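Local coordinates for protein PA1221 (Pseudomonas aeruginosa, PDB 4DG8) that carries an AMP-binding enzyme region of the ANL clan and a C-terminal phosphopantetheine attachment site, and binds adenosine monophosphate, at residues A[63-68]-A[91-96]; A[71-76]-A[100-105]; A[77-82]-A[121-126]. One frame throughout, in Å; residues are numbered along the deposited sequence.

Overall arrangement
Interactions 1, 2 and 3 follow one layered α/β region from helix packing to the strands of its sheet; none of the segments contributes to the pocket of adenosine monophosphate. Interaction 1 is a buried, apolar crossing of helices 55-72 and 88-99. Interaction 2, only partly buried, joins the peptide that follows each of these helices through a histidine hydrogen bond; S66 and S100 link the two contacts. Interaction 3 is again largely buried, but combines backbone and water-mediated bonds with cysteine packing where strand 79-83 meets strand 125-130. Interactions 2 and 3 reach the same sheet, since strands 103-106 and 79-83 are neighbours joined by backbone bonds such as L80 N to H103 O.

Interaction 1 (A[63-68]-A[91-96]); sequences EQLSDY and ITCLLA
L65 carries CG anti to its backbone N (chi1 178°), which brings the branch point over the methyl group of A96, while C93 keeps SG beside its own backbone N (chi1 -80°), on the flank where the leucine arrives. The methyl is met by three successive carbons: A96 CB lies 3.5 Å from L65 CG, with L65 CB and L65 CD2 hardly farther. The last of these, CD2, also reaches past the alanine to the preceding turn, where it touches C93 CA at 3.7 Å and C93 SG at 3.9 Å. L65 therefore bridges two consecutive turns of helix 88-99. One residue on, S66 presents its CB to A96 O at 3.6 Å, and the S66 and A96 CA atoms come within 4.6 Å. The small side chains of S66 and A96 suit this near approach; the local helix axes are 8.4 Å apart and cross at -60°. S66 OG is directed to S100 OG, which also hydrogen-bonds A96 O, tying the serine to the end of the partner helix through a second residue. T92 extends the interface onto L58, S61 and A62 in the preceding turns of helix 55-72. Around the apolar centre, L149 adjoins L65, and V146 and L129 lie against C93. The direct contact is thus one of van der Waals packing, with little directional preference of its own; at its border, S66 OG and A96 O each hydrogen-bond to S100 OG.

Interaction 2 (A[71-76]-A[100-105]); sequences EHYPQP and SGHHYL
H102 NE2 donates to the carbonyl oxygen of Y73 at 2.9 Å, with an N-H...O angle of 141°, a somewhat bent bond. The acceptor lies almost in the imidazole plane, only 4° out of it, so the ring meets the 71-76 peptide with its edge. H102 places CG anti to its carbonyl carbon (chi1 -58°), and the far side of the ring comes nearer to the other segment than its CB does. Beside the hydrogen bond, H102 CE1 lies 3.2 Å from Q75 O, again close to the ring plane, so two carbonyl oxygens line the same NE2-CE1 edge. The other ring nitrogen, ND1, is hydrogen-bonded to V78 N. With NE2 as donor and ND1 meeting a backbone N-H, the ring is held at both nitrogens and its rotation is probably fixed. S100 O sits over the centre of one ring face, 3.6 Å above the plane. Y73 CB approaches NE2 of H102 to 3.3 Å, while the tyrosine ring packs on L80. Further along, P76 packs on the backbone of the G101 turn, its CB lying 3.9 Å from G101 CA. G101 has positive phi and closes helix 88-99 in a Schellman motif; its backbone also bonds to G77. The histidine therefore bolts together the two turns that deliver the chain from helices 55-72 and 88-99 into strands 79-83 and 103-106, the parallel neighbours of a beta-alpha-beta unit in which helix 88-99 is the crossover.

Interaction 3 (A[77-82]-A[121-126]); sequences GVCLGV and RQVDCR
C79 and R126 supply the direct backbone hydrogen bond: R126 N donates to C79 O at 3.1 Å, nearly straight at 169°. The same oxygen receives a CA-H...O contact from C125 CA at 3.6 Å. A water completes the polar set, accepting from C79 N at 2.9 Å and donating to D124 O at 2.7 Å, so both backbone polar atoms of C79 are tied to the 121-126 segment. The apolar part centres on C79, whose SG stands anti to the backbone N (chi1 -179°) and meets V123 CG2 at 3.8 Å and C125 CB at 3.9 Å on the flank facing 121-126. C125 SG, anti to its own N, instead lies against the G81 backbone. L105 of the next strand backs both C79 and V123. At the exposed border the V78 and R126 side chains cross at about a right angle, V78 CG1 lying 3.8 Å from R126 NH1, and R126 also rests on Y73. D124 turns the chain in a Schellman motif as it leaves helix 113-123. Strand 125-130 begins here and becomes the parallel neighbour of 79-83 in the α/β sheet, with backbone bonding between G81 and L127; strand 103-106 flanks 79-83 on its other side.

Interaction 1 (A[63-68]-A[91-96])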
loop_
_atom_site.group_PDB
_atom_site.type_symbol
_atom_site.label_atom_id
_atom_site.label_comp_id
_atom_site.label_asym_id
_atom_site.label_seq_id
_atom_site.Cartn_x
_atom_site.Cartn_y
_atom_site.Cartn_z
ATOM N N GLU A 63 8.248 -19.479 13.902
ATOM C CA GLU A 63 8.107 -19.802 15.324
ATOM C C GLU A 63 9.432 -19.582 16.048
ATOM O O GLU A 63 9.463 -18.974 17.121
ATOM C CB GLU A 63 7.599 -21.239 15.533
ATOM C CG GLU A 63 6.116 -21.441 15.171
ATOM C CD GLU A 63 5.569 -22.815 15.569
ATOM O OE1 GLU A 63 6.303 -23.827 15.490
ATOM O OE2 GLU A 63 4.392 -22.878 15.977
ATOM N N GLN A 64 10.529 -20.055 15.455
ATOM C CA GLN A 64 11.852 -19.857 16.072
ATOM C C GLN A 64 12.239 -18.372 16.244
ATOM O O GLN A 64 12.646 -17.904 17.347
ATOM C CB GLN A 64 12.925 -20.604 15.274
ATOM C CG GLN A 64 14.302 -20.526 15.905
ATOM C CD GLN A 64 15.343 -21.269 15.103
ATOM O OE1 GLN A 64 15.017 -22.023 14.182
ATOM N NE2 GLN A 64 16.610 -21.058 15.444
ATOM N N LEU A 65 12.092 -17.620 15.154
ATOM C CA LEU A 65 12.334 -16.186 15.223
ATOM C C LEU A 65 11.423 -15.537 16.279
ATOM O O LEU A 65 11.837 -14.635 17.013
ATOM C CB LEU A 65 12.132 -15.539 13.850
ATOM C CG LEU A 65 12.321 -14.021 13.816
ATOM C CD1 LEU A 65 13.666 -13.651 14.423
ATOM C CD2 LEU A 65 12.219 -13.509 12.370
ATOM N N SER A 66 10.182 -16.005 16.356
ATOM C CA SER A 66 9.239 -15.479 17.331
ATOM C C SER A 66 9.741 -15.777 18.735
ATOM O O SER A 66 9.504 -15.000 19.655
ATOM C CB SER A 66 7.826 -16.034 17.112
ATOM O OG SER A 66 6.955 -15.669 18.179
ATOM N N ASP A 67 10.436 -16.899 18.900
ATOM C CA ASP A 67 11.015 -17.218 20.194
ATOM C C ASP A 67 12.000 -16.123 20.582
ATOM O O ASP A 67 12.005 -15.630 21.723
ATOM C CB ASP A 67 11.728 -18.565 20.158
ATOM C CG ASP A 67 10.779 -19.725 20.123
ATOM O OD1 ASP A 67 9.613 -19.542 20.529
ATOM O OD2 ASP A 67 11.208 -20.826 19.698
ATOM N N TYR A 68 12.832 -15.735 19.618
ATOM C CA TYR A 68 13.749 -14.609 19.859
ATOM C C TYR A 68 13.022 -13.256 20.178
ATOM O O TYR A 68 13.337 -12.541 21.170
ATOM C CB TYR A 68 14.706 -14.488 18.666
ATOM C CG TYR A 68 15.518 -13.214 18.641
ATOM C CD1 TYR A 68 16.778 -13.153 19.224
ATOM C CD2 TYR A 68 15.018 -12.069 18.027
ATOM C CE1 TYR A 68 17.517 -11.990 19.197
ATOM C CE2 TYR A 68 15.739 -10.903 17.995
ATOM C CZ TYR A 68 16.991 -10.862 18.579
ATOM O OH TYR A 68 17.706 -9.682 18.545
ATOM N N ILE A 91 9.768 -12.251 4.665
ATOM C CA ILE A 91 8.462 -12.893 4.827
ATOM C C ILE A 91 8.355 -13.630 6.176
ATOM O O ILE A 91 7.368 -13.485 6.927
ATOM C CB ILE A 91 8.204 -13.915 3.674
ATOM C CG1 ILE A 91 8.265 -13.242 2.295
ATOM C CG2 ILE A 91 6.872 -14.650 3.892
ATOM C CD1 ILE A 91 7.275 -12.103 2.100
ATOM N N THR A 92 9.379 -14.425 6.477
ATOM C CA THR A 92 9.464 -15.085 7.776
ATOM C C THR A 92 9.440 -14.069 8.938
ATOM O O THR A 92 8.806 -14.310 9.979
ATOM C CB THR A 92 10.728 -15.960 7.851
ATOM O OG1 THR A 92 10.777 -16.810 6.698
ATOM C CG2 THR A 92 10.753 -16.804 9.122
ATOM N N CYS A 93 10.125 -12.942 8.772
ATOM C CA CYS A 93 10.083 -11.889 9.793
ATOM C C CYS A 93 8.664 -11.417 10.034
ATOM O O CYS A 93 8.252 -11.239 11.175
ATOM C CB CYS A 93 10.908 -10.664 9.374
ATOM S SG CYS A 93 12.664 -10.823 9.627
ATOM N N LEU A 94 7.923 -11.185 8.953
ATOM C CA LEU A 94 6.566 -10.661 9.113
ATOM C C LEU A 94 5.721 -11.642 9.913
ATOM O O LEU A 94 4.948 -11.244 10.804
ATOM C CB LEU A 94 5.902 -10.408 7.751
ATOM C CG LEU A 94 6.584 -9.400 6.817
ATOM C CD1 LEU A 94 5.740 -9.244 5.568
ATOM C CD2 LEU A 94 6.774 -8.045 7.504
ATOM N N LEU A 95 5.853 -12.933 9.597
ATOM C CA LEU A 95 5.039 -13.903 10.328
ATOM C C LEU A 95 5.486 -14.011 11.795
ATOM O O LEU A 95 4.659 -14.176 12.683
ATOM C CB LEU A 95 5.058 -15.288 9.645
ATOM C CG LEU A 95 4.239 -16.409 10.285
ATOM C CD1 LEU A 95 2.749 -16.015 10.378
ATOM C CD2 LEU A 95 4.412 -17.730 9.505
ATOM N N ALA A 96 6.795 -13.954 12.044
ATOM C CA ALA A 96 7.301 -14.115 13.409
ATOM C C ALA A 96 6.858 -12.922 14.281
ATOM O O ALA A 96 6.497 -13.076 15.465
ATOM C CB ALA A 96 8.812 -14.251 13.400
#

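Interaction 2 (A[71-76]-A[100-105])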
loop_
_atom_site.group_PDB
_atom_site.type_symbol
_atom_site.label_atom_id
_atom_site.label_comp_id
_atom_site.label_asym_id
_atom_site.label_seq_id
_atom_site.Cartn_x
_atom_site.Cartn_y
_atom_site.Cartn_z
ATOM N N GLU A 71 11.538 -13.275 23.522
ATOM C CA GLU A 71 12.573 -13.150 24.540
ATOM C C GLU A 71 12.920 -11.679 24.792
ATOM O O GLU A 71 13.075 -11.265 25.939
ATOM C CB GLU A 71 13.830 -13.944 24.193
ATOM C CG GLU A 71 14.970 -13.632 25.154
ATOM C CD GLU A 71 16.180 -14.527 24.966
ATOM O OE1 GLU A 71 16.609 -14.731 23.803
ATOM O OE2 GLU A 71 16.704 -15.020 25.995
ATOM N N HIS A 72 13.037 -10.890 23.728
ATOM C CA HIS A 72 13.271 -9.449 23.900
ATOM C C HIS A 72 12.005 -8.669 24.300
ATOM O O HIS A 72 12.072 -7.749 25.102
ATOM C CB HIS A 72 13.860 -8.823 22.634
ATOM C CG HIS A 72 15.217 -9.341 22.273
ATOM N ND1 HIS A 72 15.556 -10.674 22.366
ATOM C CD2 HIS A 72 16.314 -8.705 21.796
ATOM C CE1 HIS A 72 16.805 -10.836 21.971
ATOM N NE2 HIS A 72 17.288 -9.658 21.619
ATOM N N TYR A 73 10.861 -9.024 23.722
ATOM C CA TYR A 73 9.615 -8.304 23.999
ATOM C C TYR A 73 8.498 -9.278 24.389
ATOM O O TYR A 73 7.693 -9.675 23.555
ATOM C CB TYR A 73 9.230 -7.408 22.800
ATOM C CG TYR A 73 10.359 -6.463 22.444
ATOM C CD1 TYR A 73 10.566 -5.295 23.172
ATOM C CD2 TYR A 73 11.255 -6.763 21.417
ATOM C CE1 TYR A 73 11.603 -4.448 22.886
ATOM C CE2 TYR A 73 12.314 -5.920 21.124
ATOM C CZ TYR A 73 12.484 -4.763 21.861
ATOM O OH TYR A 73 13.530 -3.905 21.582
ATOM N N PRO A 74 8.465 -9.676 25.672
ATOM C CA PRO A 74 7.567 -10.738 26.142
ATOM C C PRO A 74 6.074 -10.364 26.184
ATOM O O PRO A 74 5.225 -11.263 26.183
ATOM C CB PRO A 74 8.103 -11.057 27.544
ATOM C CG PRO A 74 8.785 -9.789 27.990
ATOM C CD PRO A 74 9.336 -9.155 26.743
ATOM N N GLN A 75 5.761 -9.073 26.257
ATOM C CA GLN A 75 4.366 -8.616 26.257
ATOM C C GLN A 75 3.987 -8.074 24.882
ATOM O O GLN A 75 4.696 -7.233 24.320
ATOM C CB GLN A 75 4.126 -7.529 27.303
ATOM C CG GLN A 75 4.384 -7.970 28.738
ATOM C CD GLN A 75 4.131 -6.852 29.729
ATOM O OE1 GLN A 75 4.604 -5.722 29.547
ATOM N NE2 GLN A 75 3.369 -7.153 30.786
ATOM N N PRO A 76 2.861 -8.553 24.342
ATOM C CA PRO A 76 2.437 -8.224 22.975
ATOM C C PRO A 76 2.150 -6.728 22.799
ATOM O O PRO A 76 1.802 -6.047 23.766
ATOM C CB PRO A 76 1.144 -9.044 22.797
ATOM C CG PRO A 76 0.637 -9.300 24.197
ATOM C CD PRO A 76 1.871 -9.372 25.072
ATOM N N SER A 100 4.234 -13.118 17.514
ATOM C CA SER A 100 4.636 -12.567 18.812
ATOM C C SER A 100 3.654 -11.543 19.411
ATOM O O SER A 100 3.881 -11.032 20.510
ATOM C CB SER A 100 6.019 -11.922 18.682
ATOM O OG SER A 100 6.925 -12.830 18.089
ATOM N N GLY A 101 2.575 -11.237 18.695
ATOM C CA GLY A 101 1.628 -10.241 19.158
ATOM C C GLY A 101 2.128 -8.841 18.823
ATOM O O GLY A 101 1.533 -7.830 19.201
ATOM N N HIS A 102 3.220 -8.777 18.077
ATOM C CA HIS A 102 3.773 -7.489 17.701
ATOM C C HIS A 102 3.308 -7.080 16.300
ATOM O O HIS A 102 2.650 -7.858 15.605
ATOM C CB HIS A 102 5.301 -7.553 17.815
ATOM C CG HIS A 102 5.775 -7.913 19.188
ATOM N ND1 HIS A 102 5.121 -7.498 20.325
ATOM C CD2 HIS A 102 6.808 -8.683 19.607
ATOM C CE1 HIS A 102 5.742 -7.973 21.390
ATOM N NE2 HIS A 102 6.769 -8.695 20.983
ATOM N N HIS A 103 3.659 -5.866 15.881
ATOM C CA HIS A 103 3.260 -5.367 14.571
ATOM C C HIS A 103 4.464 -4.868 13.790
ATOM O O HIS A 103 5.426 -4.362 14.366
ATOM C CB HIS A 103 2.167 -4.269 14.649
ATOM C CG HIS A 103 2.417 -3.202 15.680
ATOM N ND1 HIS A 103 2.047 -3.342 16.999
ATOM C CD2 HIS A 103 2.936 -1.953 15.567
ATOM C CE1 HIS A 103 2.351 -2.240 17.667
ATOM N NE2 HIS A 103 2.892 -1.380 16.821
ATOM N N TYR A 104 4.397 -4.989 12.470
ATOM C CA TYR A 104 5.559 -4.696 11.652
ATOM C C TYR A 104 5.488 -3.343 10.976
ATOM O O TYR A 104 4.410 -2.791 10.732
ATOM C CB TYR A 104 5.871 -5.810 10.626
ATOM C CG TYR A 104 4.802 -6.138 9.598
ATOM C CD1 TYR A 104 4.624 -5.340 8.463
ATOM C CD2 TYR A 104 4.014 -7.297 9.723
ATOM C CE1 TYR A 104 3.655 -5.666 7.480
ATOM C CE2 TYR A 104 3.047 -7.635 8.742
ATOM C CZ TYR A 104 2.874 -6.816 7.628
ATOM O OH TYR A 104 1.918 -7.123 6.667
ATOM N N LEU A 105 6.669 -2.798 10.740
ATOM C CA LEU A 105 6.830 -1.519 10.056
ATOM C C LEU A 105 7.974 -1.622 9.062
ATOM O O LEU A 105 9.077 -2.062 9.432
ATOM C CB LEU A 105 7.186 -0.461 11.096
ATOM C CG LEU A 105 7.701 0.871 10.587
ATOM C CD1 LEU A 105 6.613 1.603 9.795
ATOM C CD2 LEU A 105 8.191 1.701 11.776
#

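Interaction 3 (A[77-82]-A[121-126])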
loop_
_atom_site.group_PDB
_atom_site.type_symbol
_atom_site.label_atom_id
_atom_site.label_comp_id
_atom_site.label_asym_id
_atom_site.label_seq_id
_atom_site.Cartn_x
_atom_site.Cartn_y
_atom_site.Cartn_z
ATOM N N GLY A 77 2.228 -6.249 21.559
ATOM C CA GLY A 77 1.893 -4.871 21.249
ATOM C C GLY A 77 3.026 -3.925 20.886
ATOM O O GLY A 77 2.820 -2.705 20.781
ATOM N N VAL A 78 4.220 -4.457 20.651
ATOM C CA VAL A 78 5.305 -3.573 20.235
ATOM C C VAL A 78 5.478 -3.498 18.722
ATOM O O VAL A 78 5.188 -4.457 17.996
ATOM C CB VAL A 78 6.662 -3.886 20.919
ATOM C CG1 VAL A 78 6.446 -4.131 22.402
ATOM C CG2 VAL A 78 7.341 -5.073 20.265
ATOM N N CYS A 79 5.899 -2.321 18.263
ATOM C CA CYS A 79 6.267 -2.104 16.870
ATOM C C CYS A 79 7.683 -2.627 16.565
ATOM O O CYS A 79 8.640 -2.322 17.273
ATOM C CB CYS A 79 6.175 -0.607 16.510
ATOM S SG CYS A 79 6.578 -0.272 14.787
ATOM N N LEU A 80 7.803 -3.405 15.494
ATOM C CA LEU A 80 9.084 -3.960 15.097
ATOM C C LEU A 80 9.336 -3.687 13.621
ATOM O O LEU A 80 8.453 -3.905 12.768
ATOM C CB LEU A 80 9.122 -5.461 15.385
ATOM C CG LEU A 80 9.061 -5.866 16.860
ATOM C CD1 LEU A 80 8.917 -7.388 16.958
ATOM C CD2 LEU A 80 10.308 -5.388 17.581
ATOM N N GLY A 81 10.553 -3.236 13.321
ATOM C CA GLY A 81 10.920 -2.841 11.975
ATOM C C GLY A 81 11.455 -3.982 11.135
ATOM O O GLY A 81 12.028 -4.925 11.666
ATOM N N VAL A 82 11.276 -3.882 9.820
ATOM C CA VAL A 82 11.844 -4.838 8.885
ATOM C C VAL A 82 12.497 -4.090 7.748
ATOM O O VAL A 82 11.866 -3.216 7.141
ATOM C CB VAL A 82 10.775 -5.764 8.312
ATOM C CG1 VAL A 82 11.375 -6.702 7.243
ATOM C CG2 VAL A 82 10.131 -6.557 9.431
ATOM N N ARG A 121 10.702 6.937 16.422
ATOM C CA ARG A 121 10.180 7.596 17.613
ATOM C C ARG A 121 8.657 7.756 17.544
ATOM O O ARG A 121 7.959 7.532 18.530
ATOM C CB ARG A 121 10.834 8.956 17.811
ATOM C CG ARG A 121 10.686 9.520 19.229
ATOM C CD ARG A 121 11.336 10.902 19.347
ATOM N NE ARG A 121 10.652 11.914 18.539
ATOM C CZ ARG A 121 9.542 12.545 18.923
ATOM N NH1 ARG A 121 8.996 12.262 20.097
ATOM N NH2 ARG A 121 8.977 13.460 18.142
ATOM N N GLN A 122 8.139 8.146 16.384
ATOM C CA GLN A 122 6.708 8.414 16.262
ATOM C C GLN A 122 5.911 7.191 16.674
ATOM O O GLN A 122 4.911 7.316 17.376
ATOM C CB GLN A 122 6.313 8.855 14.843
ATOM C CG GLN A 122 6.685 10.296 14.512
ATOM C CD GLN A 122 5.964 11.304 15.414
ATOM O OE1 GLN A 122 4.749 11.229 15.598
ATOM N NE2 GLN A 122 6.716 12.235 15.991
ATOM N N VAL A 123 6.338 6.023 16.201
ATOM C CA VAL A 123 5.645 4.778 16.553
ATOM C C VAL A 123 6.267 3.883 17.641
ATOM O O VAL A 123 5.833 2.746 17.842
ATOM C CB VAL A 123 5.304 3.957 15.318
ATOM C CG1 VAL A 123 4.391 4.784 14.436
ATOM C CG2 VAL A 123 6.580 3.562 14.587
ATOM N N ASP A 124 7.321 4.369 18.278
ATOM C CA ASP A 124 8.030 3.595 19.291
ATOM C C ASP A 124 8.527 2.248 18.737
ATOM O O ASP A 124 8.424 1.211 19.390
ATOM C CB ASP A 124 7.171 3.421 20.549
ATOM C CG ASP A 124 7.988 2.992 21.752
ATOM O OD1 ASP A 124 9.210 3.268 21.774
ATOM O OD2 ASP A 124 7.413 2.379 22.678
ATOM N N CYS A 125 9.095 2.275 17.534
ATOM C CA CYS A 125 9.657 1.065 16.954
ATOM C C CYS A 125 10.890 0.693 17.752
ATOM O O CYS A 125 11.842 1.464 17.823
ATOM C CB CYS A 125 10.045 1.299 15.501
ATOM S SG CYS A 125 10.769 -0.157 14.684
ATOM N N ARG A 126 10.864 -0.495 18.348
ATOM C CA ARG A 126 11.865 -0.871 19.345
ATOM C C ARG A 126 13.134 -1.455 18.738
ATOM O O ARG A 126 14.204 -1.362 19.313
ATOM C CB ARG A 126 11.272 -1.850 20.368
ATOM C CG ARG A 126 9.916 -1.418 20.953
ATOM C CD ARG A 126 10.036 -0.239 21.919
ATOM N NE ARG A 126 10.710 -0.624 23.159
ATOM C CZ ARG A 126 10.143 -1.312 24.145
ATOM N NH1 ARG A 126 8.873 -1.694 24.051
ATOM N NH2 ARG A 126 10.846 -1.611 25.235
HETATM O O HOH W 1 6.260 -0.190 20.144
#